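Long-range contact in alkaline phosphatase (Antarctic bacterium, PDB 2W5V), which probably hydrolyses phosphate monoesters at alkaline pH, using zinc and magnesium ions and a phosphoserine intermediate: residues 88-102 with 136-148. The protein carries 1 engineered substitution. Sequence-based numbering, arbitrary orientation.
Sequences ATAFSCGIKTYNAAI and ATPASFYAHALNR. With MG (magnesium ion), chain I.
Ser92 sets its CB squarely over one face of the Phe141 ring, 3.6 Å from the ring centroid and 10° off the normal, a CH-pi contact. Its hydroxyl turns aside: with OG between the backbone N and the carbonyl carbon (chi1 69°), it donates to Ser140 O at 2.8 Å from above the carbonyl plane. One turn earlier on the same helix, Ala88 CB touches Ser140 OG and Thr137 CA, while Ser140 OG donates to Ala136 O, which also accepts from Ser140 N on the opposite face. In the alkaline phosphatase fold, helix 86-93 packs here against helix 136-139 and the residues that follow it, beside the central sheet, whose strands 36-42 and 249-255 also touch Phe141. An alanine in place of Phe141 would probably open a gap between Ser92 and that sheet. Helix 136-139 carries Thr137, whose OG1 binds magnesium at 2.2 Å, with Asp43, Glu254 and three waters completing the site. Further along, Ile102 forms a single antiparallel bridge with Ala145, bonded both ways, and drives its side chain between helix and loop: CG2 meets Ala139 CB at 4.0 Å, and CG1 reaches Arg148 CA. Ala136 CB lies against one guanidinium face of Arg148, toward its rim, while NH1 makes a salt bridge to Asp83 and a hydrogen bond to the phosphoserine at position 84. At the far end Tyr98 OH donates to Leu146 O at 2.7 Å, in the carbonyl plane and on a lone pair.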
loop_
_atom_site.group_PDB
_atom_site.type_symbol
_atom_site.label_atom_id
_atom_site.label_comp_id
_atom_site.label_asym_id
_atom_site.label_seq_id
_atom_site.Cartn_x
_atom_site.Cartn_y
_atom_site.Cartn_z
ATOM N N ALA B 88 15.860 -5.862 8.183
ATOM C CA ALA B 88 16.207 -4.857 9.175
ATOM C C ALA B 88 17.590 -4.272 8.900
ATOM O O ALA B 88 17.830 -3.089 9.149
ATOM C CB ALA B 88 16.168 -5.456 10.571
ATOM N N THR B 89 18.504 -5.106 8.412
ATOM C CA THR B 89 19.857 -4.633 8.108
ATOM C C THR B 89 19.809 -3.615 6.944
ATOM O O THR B 89 20.618 -2.683 6.887
ATOM C CB THR B 89 20.821 -5.808 7.790
ATOM O OG1 THR B 89 20.961 -6.645 8.952
ATOM C CG2 THR B 89 22.209 -5.281 7.406
ATOM N N ALA B 90 18.852 -3.778 6.032
ATOM C CA ALA B 90 18.660 -2.780 4.979
ATOM C C ALA B 90 18.412 -1.407 5.608
ATOM O O ALA B 90 19.008 -0.411 5.196
ATOM C CB ALA B 90 17.502 -3.165 4.068
ATOM N N PHE B 91 17.534 -1.369 6.611
ATOM C CA PHE B 91 17.198 -0.128 7.319
ATOM C C PHE B 91 18.355 0.378 8.184
ATOM O O PHE B 91 18.653 1.573 8.214
ATOM C CB PHE B 91 16.000 -0.323 8.249
ATOM C CG PHE B 91 14.734 -0.771 7.564
ATOM C CD1 PHE B 91 14.499 -0.505 6.224
ATOM C CD2 PHE B 91 13.750 -1.424 8.295
ATOM C CE1 PHE B 91 13.307 -0.909 5.615
ATOM C CE2 PHE B 91 12.563 -1.825 7.695
ATOM C CZ PHE B 91 12.339 -1.566 6.355
ATOM N N SER B 92 18.989 -0.528 8.917
ATOM C CA SER B 92 19.981 -0.104 9.899
ATOM C C SER B 92 21.331 0.245 9.286
ATOM O O SER B 92 22.050 1.078 9.834
ATOM C CB SER B 92 20.172 -1.171 10.978
ATOM O OG SER B 92 20.811 -2.315 10.435
ATOM N N CYS B 93 21.679 -0.397 8.169
ATOM C CA CYS B 93 23.014 -0.258 7.582
ATOM C C CYS B 93 23.028 0.270 6.149
ATOM O O CYS B 93 24.064 0.717 5.663
ATOM C CB CYS B 93 23.775 -1.583 7.649
ATOM S SG CYS B 93 24.059 -2.145 9.350
ATOM N N GLY B 94 21.885 0.209 5.472
ATOM C CA GLY B 94 21.771 0.804 4.151
ATOM C C GLY B 94 22.282 -0.035 2.992
ATOM O O GLY B 94 22.560 0.494 1.912
ATOM N N ILE B 95 22.398 -1.343 3.204
ATOM C CA ILE B 95 22.815 -2.252 2.142
ATOM C C ILE B 95 21.828 -3.403 1.980
ATOM O O ILE B 95 21.174 -3.803 2.942
ATOM C CB ILE B 95 24.186 -2.864 2.448
ATOM C CG1 ILE B 95 24.129 -3.600 3.790
ATOM C CG2 ILE B 95 25.256 -1.781 2.455
ATOM C CD1 ILE B 95 25.146 -4.669 3.915
ATOM N N LYS B 96 21.724 -3.922 0.758
ATOM C CA LYS B 96 21.057 -5.193 0.520
ATOM C C LYS B 96 22.019 -6.294 0.950
ATOM O O LYS B 96 23.199 -6.271 0.595
ATOM C CB LYS B 96 20.752 -5.370 -0.967
ATOM C CG LYS B 96 19.760 -4.372 -1.542
ATOM C CD LYS B 96 18.322 -4.784 -1.237
ATOM C CE LYS B 96 17.338 -4.080 -2.164
ATOM N NZ LYS B 96 15.916 -4.271 -1.701
ATOM N N THR B 97 21.519 -7.264 1.701
ATOM C CA THR B 97 22.358 -8.360 2.173
ATOM C C THR B 97 21.558 -9.657 2.166
ATOM O O THR B 97 20.378 -9.649 1.796
ATOM C CB THR B 97 22.956 -8.047 3.565
ATOM O OG1 THR B 97 23.915 -9.054 3.915
ATOM C CG2 THR B 97 21.867 -7.964 4.639
ATOM N N TYR B 98 22.195 -10.765 2.551
ATOM C CA TYR B 98 21.593 -12.093 2.435
ATOM C C TYR B 98 20.636 -12.390 3.592
ATOM O O TYR B 98 20.856 -11.916 4.703
ATOM C CB TYR B 98 22.683 -13.180 2.315
ATOM C CG TYR B 98 23.658 -13.282 3.498
ATOM C CD1 TYR B 98 23.333 -14.026 4.625
ATOM C CD2 TYR B 98 24.900 -12.654 3.467
ATOM C CE1 TYR B 98 24.196 -14.129 5.696
ATOM C CE2 TYR B 98 25.782 -12.757 4.542
ATOM C CZ TYR B 98 25.422 -13.499 5.654
ATOM O OH TYR B 98 26.278 -13.619 6.734
ATOM N N ASN B 99 19.565 -13.144 3.337
ATOM C CA ASN B 99 18.675 -13.536 4.435
ATOM C C ASN B 99 19.482 -14.169 5.562
ATOM O O ASN B 99 20.328 -15.032 5.310
ATOM C CB ASN B 99 17.568 -14.501 3.979
ATOM C CG ASN B 99 16.477 -13.803 3.163
ATOM O OD1 ASN B 99 16.515 -12.584 2.965
ATOM N ND2 ASN B 99 15.494 -14.579 2.695
ATOM N N ALA B 100 19.202 -13.724 6.785
ATOM C CA ALA B 100 19.861 -14.177 8.013
ATOM C C ALA B 100 21.023 -13.281 8.452
ATOM O O ALA B 100 21.493 -13.381 9.581
ATOM C CB ALA B 100 20.309 -15.644 7.917
ATOM N N ALA B 101 21.487 -12.399 7.572
ATOM C CA ALA B 101 22.586 -11.500 7.937
ATOM C C ALA B 101 22.153 -10.502 9.005
ATOM O O ALA B 101 21.042 -9.983 8.953
ATOM C CB ALA B 101 23.107 -10.758 6.705
ATOM N N ILE B 102 23.038 -10.221 9.960
ATOM C CA ILE B 102 22.767 -9.207 10.975
ATOM C C ILE B 102 23.854 -8.144 10.936
ATOM O O ILE B 102 24.963 -8.370 11.435
ATOM C CB ILE B 102 22.716 -9.817 12.394
ATOM C CG1 ILE B 102 21.612 -10.872 12.484
ATOM C CG2 ILE B 102 22.498 -8.722 13.448
ATOM C CD1 ILE B 102 20.196 -10.299 12.448
ATOM N N ALA B 136 16.048 -10.794 15.376
ATOM C CA ALA B 136 16.676 -10.236 14.183
ATOM C C ALA B 136 16.515 -8.718 14.035
ATOM O O ALA B 136 17.471 -8.024 13.686
ATOM C CB ALA B 136 16.166 -10.955 12.922
ATOM N N THR B 137 15.313 -8.201 14.288
ATOM C CA THR B 137 15.056 -6.781 14.057
ATOM C C THR B 137 15.860 -5.841 14.983
ATOM O O THR B 137 16.615 -4.992 14.490
ATOM C CB THR B 137 13.542 -6.449 14.110
ATOM O OG1 THR B 137 12.824 -7.418 13.347
ATOM C CG2 THR B 137 13.277 -5.068 13.523
ATOM N N PRO B 138 15.707 -5.987 16.317
ATOM C CA PRO B 138 16.509 -5.153 17.224
ATOM C C PRO B 138 17.991 -5.412 16.996
ATOM O O PRO B 138 18.781 -4.477 16.997
ATOM C CB PRO B 138 16.141 -5.662 18.633
ATOM C CG PRO B 138 15.046 -6.599 18.482
ATOM C CD PRO B 138 14.865 -6.958 17.033
ATOM N N ALA B 139 18.363 -6.672 16.799
ATOM C CA ALA B 139 19.777 -7.041 16.720
ATOM C C ALA B 139 20.482 -6.292 15.596
ATOM O O ALA B 139 21.629 -5.862 15.741
ATOM C CB ALA B 139 19.927 -8.535 16.517
ATOM N N SER B 140 19.793 -6.148 14.472
ATOM C CA SER B 140 20.382 -5.491 13.316
ATOM C C SER B 140 20.776 -4.047 13.609
ATOM O O SER B 140 21.568 -3.463 12.874
ATOM C CB SER B 140 19.429 -5.535 12.116
ATOM O OG SER B 140 19.216 -6.868 11.691
ATOM N N PHE B 141 20.237 -3.472 14.679
ATOM C CA PHE B 141 20.560 -2.089 15.015
ATOM C C PHE B 141 21.733 -1.925 16.002
ATOM O O PHE B 141 22.194 -0.810 16.229
ATOM C CB PHE B 141 19.310 -1.343 15.498
ATOM C CG PHE B 141 18.349 -1.015 14.383
ATOM C CD1 PHE B 141 17.494 -1.986 13.886
ATOM C CD2 PHE B 141 18.342 0.243 13.799
ATOM C CE1 PHE B 141 16.628 -1.708 12.839
ATOM C CE2 PHE B 141 17.467 0.530 12.747
ATOM C CZ PHE B 141 16.615 -0.447 12.270
ATOM N N TYR B 142 22.228 -3.016 16.577
ATOM C CA TYR B 142 23.358 -2.889 17.505
ATOM C C TYR B 142 24.435 -3.967 17.389
ATOM O O TYR B 142 25.499 -3.826 17.983
ATOM C CB TYR B 142 22.875 -2.804 18.957
ATOM C CG TYR B 142 22.244 -4.081 19.480
ATOM C CD1 TYR B 142 23.027 -5.120 19.998
ATOM C CD2 TYR B 142 20.871 -4.243 19.464
ATOM C CE1 TYR B 142 22.440 -6.292 20.484
ATOM C CE2 TYR B 142 20.280 -5.394 19.942
ATOM C CZ TYR B 142 21.060 -6.414 20.453
ATOM O OH TYR B 142 20.436 -7.551 20.917
ATOM N N ALA B 143 24.164 -5.032 16.640
ATOM C CA ALA B 143 25.109 -6.140 16.530
ATOM C C ALA B 143 25.581 -6.387 15.103
ATOM O O ALA B 143 25.001 -5.883 14.146
ATOM C CB ALA B 143 24.507 -7.414 17.104
ATOM N N HIS B 144 26.642 -7.176 14.977
ATOM C CA HIS B 144 27.125 -7.620 13.675
ATOM C C HIS B 144 27.420 -9.110 13.747
ATOM O O HIS B 144 28.390 -9.522 14.374
ATOM C CB HIS B 144 28.391 -6.852 13.294
ATOM C CG HIS B 144 28.213 -5.367 13.299
ATOM N ND1 HIS B 144 27.645 -4.682 12.244
ATOM C CD2 HIS B 144 28.514 -4.432 14.232
ATOM C CE1 HIS B 144 27.616 -3.393 12.523
ATOM N NE2 HIS B 144 28.134 -3.213 13.726
ATOM N N ALA B 145 26.571 -9.917 13.120
ATOM C CA ALA B 145 26.693 -11.367 13.203
ATOM C C ALA B 145 26.435 -11.999 11.845
ATOM O O ALA B 145 25.651 -11.491 11.061
ATOM C CB ALA B 145 25.731 -11.930 14.247
ATOM N N LEU B 146 27.105 -13.114 11.581
ATOM C CA LEU B 146 27.005 -13.789 10.296
ATOM C C LEU B 146 25.642 -14.410 10.111
ATOM O O LEU B 146 25.184 -14.593 8.989
ATOM C CB LEU B 146 28.056 -14.900 10.195
ATOM C CG LEU B 146 29.494 -14.420 10.114
ATOM C CD1 LEU B 146 30.421 -15.614 9.983
ATOM C CD2 LEU B 146 29.628 -13.495 8.935
ATOM N N ASN B 147 25.007 -14.767 11.217
ATOM C CA ASN B 147 23.719 -15.432 11.149
ATOM C C ASN B 147 22.827 -15.059 12.321
ATOM O O ASN B 147 23.275 -15.047 13.466
ATOM C CB ASN B 147 23.908 -16.945 11.082
ATOM C CG ASN B 147 22.628 -17.667 10.725
ATOM O OD1 ASN B 147 21.676 -17.682 11.502
ATOM N ND2 ASN B 147 22.593 -18.266 9.536
ATOM N N ARG B 148 21.565 -14.757 12.024
ATOM C CA ARG B 148 20.619 -14.287 13.031
ATOM C C ARG B 148 20.435 -15.311 14.159
ATOM O O ARG B 148 19.965 -14.975 15.246
ATOM C CB ARG B 148 19.259 -14.041 12.370
ATOM C CG ARG B 148 18.665 -15.317 11.784
ATOM C CD ARG B 148 17.304 -15.083 11.163
ATOM N NE ARG B 148 16.320 -14.674 12.158
ATOM C CZ ARG B 148 15.113 -14.204 11.856
ATOM N NH1 ARG B 148 14.744 -14.070 10.583
ATOM N NH2 ARG B 148 14.283 -13.857 12.828
HETATM MG MG MG I . 11.233 -8.753 14.059
HETATM O O HOH W 1 12.408 -8.884 16.019
HETATM O O HOH W 2 9.532 -9.959 14.750
HETATM O O HOH W 3 12.297 -10.726 13.519
#